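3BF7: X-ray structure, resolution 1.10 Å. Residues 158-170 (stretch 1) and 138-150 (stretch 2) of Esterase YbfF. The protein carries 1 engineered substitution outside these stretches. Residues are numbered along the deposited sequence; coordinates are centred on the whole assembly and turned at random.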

# COMPACT_ATOMS: atom_id res chain seq x y z
N VAL A 158 4.71 9.23 11.71
CA VAL A 158 5.18 7.88 11.45
C VAL A 158 4.96 7.01 12.68
O VAL A 158 4.51 5.87 12.58
CB VAL A 158 6.68 7.87 11.08
CG1 VAL A 158 7.18 6.44 10.92
CG2 VAL A 158 6.90 8.65 9.78
N ILE A 159 5.26 7.56 13.85
CA ILE A 159 5.08 6.84 15.09
C ILE A 159 3.62 6.42 15.27
O ILE A 159 3.33 5.27 15.58
CB ILE A 159 5.53 7.68 16.31
CG1 ILE A 159 7.04 7.87 16.26
CG2 ILE A 159 5.10 7.01 17.61
CD1 ILE A 159 7.59 8.81 17.33
N GLN A 160 2.70 7.36 15.07
CA GLN A 160 1.28 7.05 15.23
C GLN A 160 0.79 6.04 14.20
O GLN A 160 -0.05 5.20 14.50
CB GLN A 160 0.45 8.34 15.16
CG GLN A 160 0.75 9.30 16.31
CD GLN A 160 0.47 8.69 17.68
OE1 GLN A 160 1.14 9.01 18.66
NE2 GLN A 160 -0.53 7.81 17.74
N PHE A 161 1.33 6.12 12.98
CA PHE A 161 0.97 5.18 11.93
C PHE A 161 1.37 3.77 12.36
O PHE A 161 0.57 2.84 12.29
CB PHE A 161 1.69 5.57 10.63
CG PHE A 161 1.83 4.44 9.65
CD1 PHE A 161 0.72 3.88 9.03
CD2 PHE A 161 3.09 3.93 9.35
CE1 PHE A 161 0.87 2.83 8.13
CE2 PHE A 161 3.25 2.88 8.45
CZ PHE A 161 2.13 2.33 7.84
N LEU A 162 2.60 3.62 12.82
CA LEU A 162 3.09 2.32 13.26
C LEU A 162 2.27 1.79 14.43
O LEU A 162 1.95 0.60 14.48
CB LEU A 162 4.56 2.43 13.67
CG LEU A 162 5.54 2.77 12.53
CD1 LEU A 162 6.91 3.06 13.11
CD2 LEU A 162 5.60 1.62 11.54
N LEU A 163 1.93 2.67 15.37
CA LEU A 163 1.17 2.26 16.54
C LEU A 163 -0.23 1.73 16.24
O LEU A 163 -0.84 1.08 17.09
CB LEU A 163 1.11 3.42 17.54
CG LEU A 163 2.44 3.71 18.24
CD1 LEU A 163 2.32 4.94 19.11
CD2 LEU A 163 2.86 2.50 19.07
N LYS A 164 -0.74 2.00 15.04
CA LYS A 164 -2.05 1.48 14.67
C LYS A 164 -1.96 -0.04 14.69
O LYS A 164 -2.96 -0.73 14.85
CB LYS A 164 -2.45 1.96 13.27
CG LYS A 164 -2.71 3.45 13.16
CD LYS A 164 -3.94 3.86 13.96
CE LYS A 164 -4.29 5.32 13.72
NZ LYS A 164 -5.56 5.69 14.38
N SER A 165 -0.74 -0.56 14.53
CA SER A 165 -0.50 -1.99 14.52
C SER A 165 -0.01 -2.53 15.86
O SER A 165 0.42 -3.68 15.95
CB SER A 165 0.49 -2.36 13.42
OG SER A 165 -0.10 -2.23 12.14
N PHE A 166 -0.05 -1.71 16.90
CA PHE A 166 0.37 -2.15 18.23
C PHE A 166 -0.90 -2.42 19.02
O PHE A 166 -1.61 -1.49 19.39
CB PHE A 166 1.21 -1.07 18.92
CG PHE A 166 1.89 -1.55 20.18
CD1 PHE A 166 2.87 -2.54 20.12
CD2 PHE A 166 1.54 -1.03 21.42
CE1 PHE A 166 3.49 -3.00 21.27
CE2 PHE A 166 2.15 -1.49 22.58
CZ PHE A 166 3.13 -2.48 22.51
N VAL A 167 -1.20 -3.70 19.24
CA VAL A 167 -2.41 -4.09 19.96
C VAL A 167 -2.10 -5.18 20.98
O VAL A 167 -1.34 -6.11 20.70
CB VAL A 167 -3.49 -4.60 18.99
CG1 VAL A 167 -4.80 -4.84 19.73
CG2 VAL A 167 -3.69 -3.61 17.86
N ASP A 168 -2.71 -5.08 22.16
CA ASP A 168 -2.51 -6.05 23.22
C ASP A 168 -1.02 -6.26 23.50
O ASP A 168 -0.58 -7.37 23.80
CB ASP A 168 -3.16 -7.39 22.86
CG ASP A 168 -4.65 -7.26 22.64
OD1 ASP A 168 -5.35 -6.76 23.55
OD2 ASP A 168 -5.14 -7.65 21.55
N GLY A 169 -0.25 -5.18 23.38
CA GLY A 169 1.18 -5.25 23.62
C GLY A 169 1.97 -6.05 22.60
O GLY A 169 3.07 -6.52 22.90
N GLU A 170 1.42 -6.21 21.41
CA GLU A 170 2.09 -6.97 20.36
C GLU A 170 1.95 -6.27 19.01
O GLU A 170 0.97 -5.56 18.78
CB GLU A 170 1.50 -8.37 20.25
CG GLU A 170 1.77 -9.27 21.45
CD GLU A 170 3.23 -9.63 21.59
OE1 GLU A 170 3.81 -10.16 20.62
OE2 GLU A 170 3.81 -9.37 22.67
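Stretch 2 (138-150) DAQTRQQAAAIMR

Stretch 2 packs a helix across the end of the helix in stretch 1 in a mainly apolar contact, fastened by one arginine-to-backbone hydrogen bond and a bridging water. After a short loop, residues 142-149 form a helix whose direction lies 138° from that of helix 158-163, so the two run roughly antiparallel, their axes 10.3 Å apart at closest approach. Met-149 accordingly lies beside Ile-159, Arg-142 near Leu-163, and Gln-140 near Gly-169.

Thr-141 caps the new helix: its OG1 accepts from Gln-144 N at 3.2 Å. Leu-163 is the knob, seated among Arg-142, Ala-145, Ala-146 and Met-149. The small alanines leave room for its branches, with CD2 3.6 Å from Ala-145 CB and CD1 3.6 Å from Ala-146 CB. Long and flexible, Met-149 reaches farther, bringing CE to 3.5 Å from Leu-162 CD1.

Beyond the helix, the flat ring of Phe-166 receives Ala-145 CB over one face, 4.1 Å from the ring centroid, a CH-pi contact. Arg-142 extends its chain so that NE donates to Phe-166 O at 3.0 Å, nearly straight at 171°. At the turn, water 1 accepts from Gly-169 N (2.9 Å) and donates to Gln-140 O (3.0 Å). Glycine suits this place: its phi is positive, and a CB would clash with Gln-140 NE2.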

# COMPACT_ATOMS: atom_id res chain seq x y z
N ASP A 138 8.64 -3.18 28.54
CA ASP A 138 7.48 -3.76 29.19
C ASP A 138 6.23 -3.00 28.77
O ASP A 138 5.17 -3.13 29.38
CB ASP A 138 7.63 -3.71 30.71
CG ASP A 138 8.84 -4.49 31.20
OD1 ASP A 138 8.91 -5.70 30.93
OD2 ASP A 138 9.71 -3.88 31.86
N ALA A 139 6.36 -2.20 27.71
CA ALA A 139 5.25 -1.41 27.19
C ALA A 139 4.06 -2.27 26.80
O ALA A 139 4.22 -3.28 26.11
CB ALA A 139 5.72 -0.59 25.99
N GLN A 140 2.88 -1.87 27.24
CA GLN A 140 1.65 -2.60 26.95
C GLN A 140 0.66 -1.74 26.16
O GLN A 140 -0.06 -2.25 25.31
CB GLN A 140 0.99 -3.07 28.25
CG GLN A 140 1.79 -4.10 29.03
CD GLN A 140 1.80 -5.47 28.36
OE1 GLN A 140 2.45 -6.40 28.83
NE2 GLN A 140 1.08 -5.59 27.25
N THR A 141 0.63 -0.45 26.46
CA THR A 141 -0.28 0.47 25.78
C THR A 141 0.44 1.26 24.69
O THR A 141 1.67 1.31 24.65
CB THR A 141 -0.90 1.48 26.76
OG1 THR A 141 0.12 2.34 27.26
CG2 THR A 141 -1.56 0.75 27.92
N ARG A 142 -0.34 1.88 23.81
CA ARG A 142 0.23 2.67 22.73
C ARG A 142 0.94 3.90 23.28
O ARG A 142 1.94 4.36 22.71
CB ARG A 142 -0.87 3.09 21.74
CG ARG A 142 -1.46 1.91 20.98
CD ARG A 142 -2.51 2.34 19.97
NE ARG A 142 -2.95 1.22 19.15
CZ ARG A 142 -3.86 1.30 18.19
NH1 ARG A 142 -4.44 2.46 17.91
NH2 ARG A 142 -4.20 0.22 17.50
N GLN A 143 0.44 4.44 24.38
CA GLN A 143 1.05 5.61 25.00
C GLN A 143 2.45 5.26 25.49
O GLN A 143 3.39 6.02 25.29
CB GLN A 143 0.19 6.09 26.17
CG GLN A 143 0.73 7.33 26.86
CD GLN A 143 -0.19 7.84 27.96
OE1 GLN A 143 -0.51 7.12 28.90
NE2 GLN A 143 -0.64 9.08 27.82
N GLN A 144 2.58 4.10 26.13
CA GLN A 144 3.87 3.65 26.64
C GLN A 144 4.81 3.36 25.47
O GLN A 144 5.99 3.69 25.52
CB GLN A 144 3.70 2.39 27.48
CG GLN A 144 2.77 2.56 28.68
CD GLN A 144 2.60 1.28 29.48
OE1 GLN A 144 2.27 0.24 28.93
NE2 GLN A 144 2.84 1.37 30.78
N ALA A 145 4.27 2.74 24.42
CA ALA A 145 5.06 2.41 23.25
C ALA A 145 5.55 3.68 22.55
O ALA A 145 6.70 3.76 22.13
CB ALA A 145 4.23 1.57 22.28
N ALA A 146 4.67 4.67 22.45
CA ALA A 146 5.01 5.93 21.81
C ALA A 146 6.21 6.60 22.48
O ALA A 146 7.09 7.13 21.81
CB ALA A 146 3.82 6.87 21.82
N ALA A 147 6.23 6.57 23.81
CA ALA A 147 7.32 7.18 24.57
C ALA A 147 8.66 6.58 24.18
O ALA A 147 9.66 7.29 24.06
CB ALA A 147 7.08 7.00 26.07
N ILE A 148 8.68 5.27 23.98
CA ILE A 148 9.91 4.58 23.60
C ILE A 148 10.29 4.89 22.16
O ILE A 148 11.45 5.16 21.86
CB ILE A 148 9.74 3.05 23.75
CG1 ILE A 148 9.53 2.70 25.22
CG2 ILE A 148 10.96 2.33 23.18
CD1 ILE A 148 9.26 1.25 25.46
N MET A 149 9.31 4.87 21.27
CA MET A 149 9.56 5.13 19.86
C MET A 149 10.08 6.54 19.59
O MET A 149 10.85 6.74 18.65
CB MET A 149 8.29 4.86 19.06
CG MET A 149 7.84 3.42 19.19
SD MET A 149 6.41 3.02 18.20
CE MET A 149 7.19 2.65 16.62
N ARG A 150 9.66 7.50 20.41
CA ARG A 150 10.11 8.87 20.22
C ARG A 150 11.60 9.00 20.52
O ARG A 150 12.21 10.02 20.21
CB ARG A 150 9.32 9.83 21.12
CG ARG A 150 7.84 9.89 20.80
CD ARG A 150 7.18 11.12 21.41
NE ARG A 150 5.75 11.15 21.13
CZ ARG A 150 4.83 10.53 21.86
NH1 ARG A 150 5.19 9.84 22.93
NH2 ARG A 150 3.55 10.60 21.51
O HOH W 1 -1.50 -2.69 22.71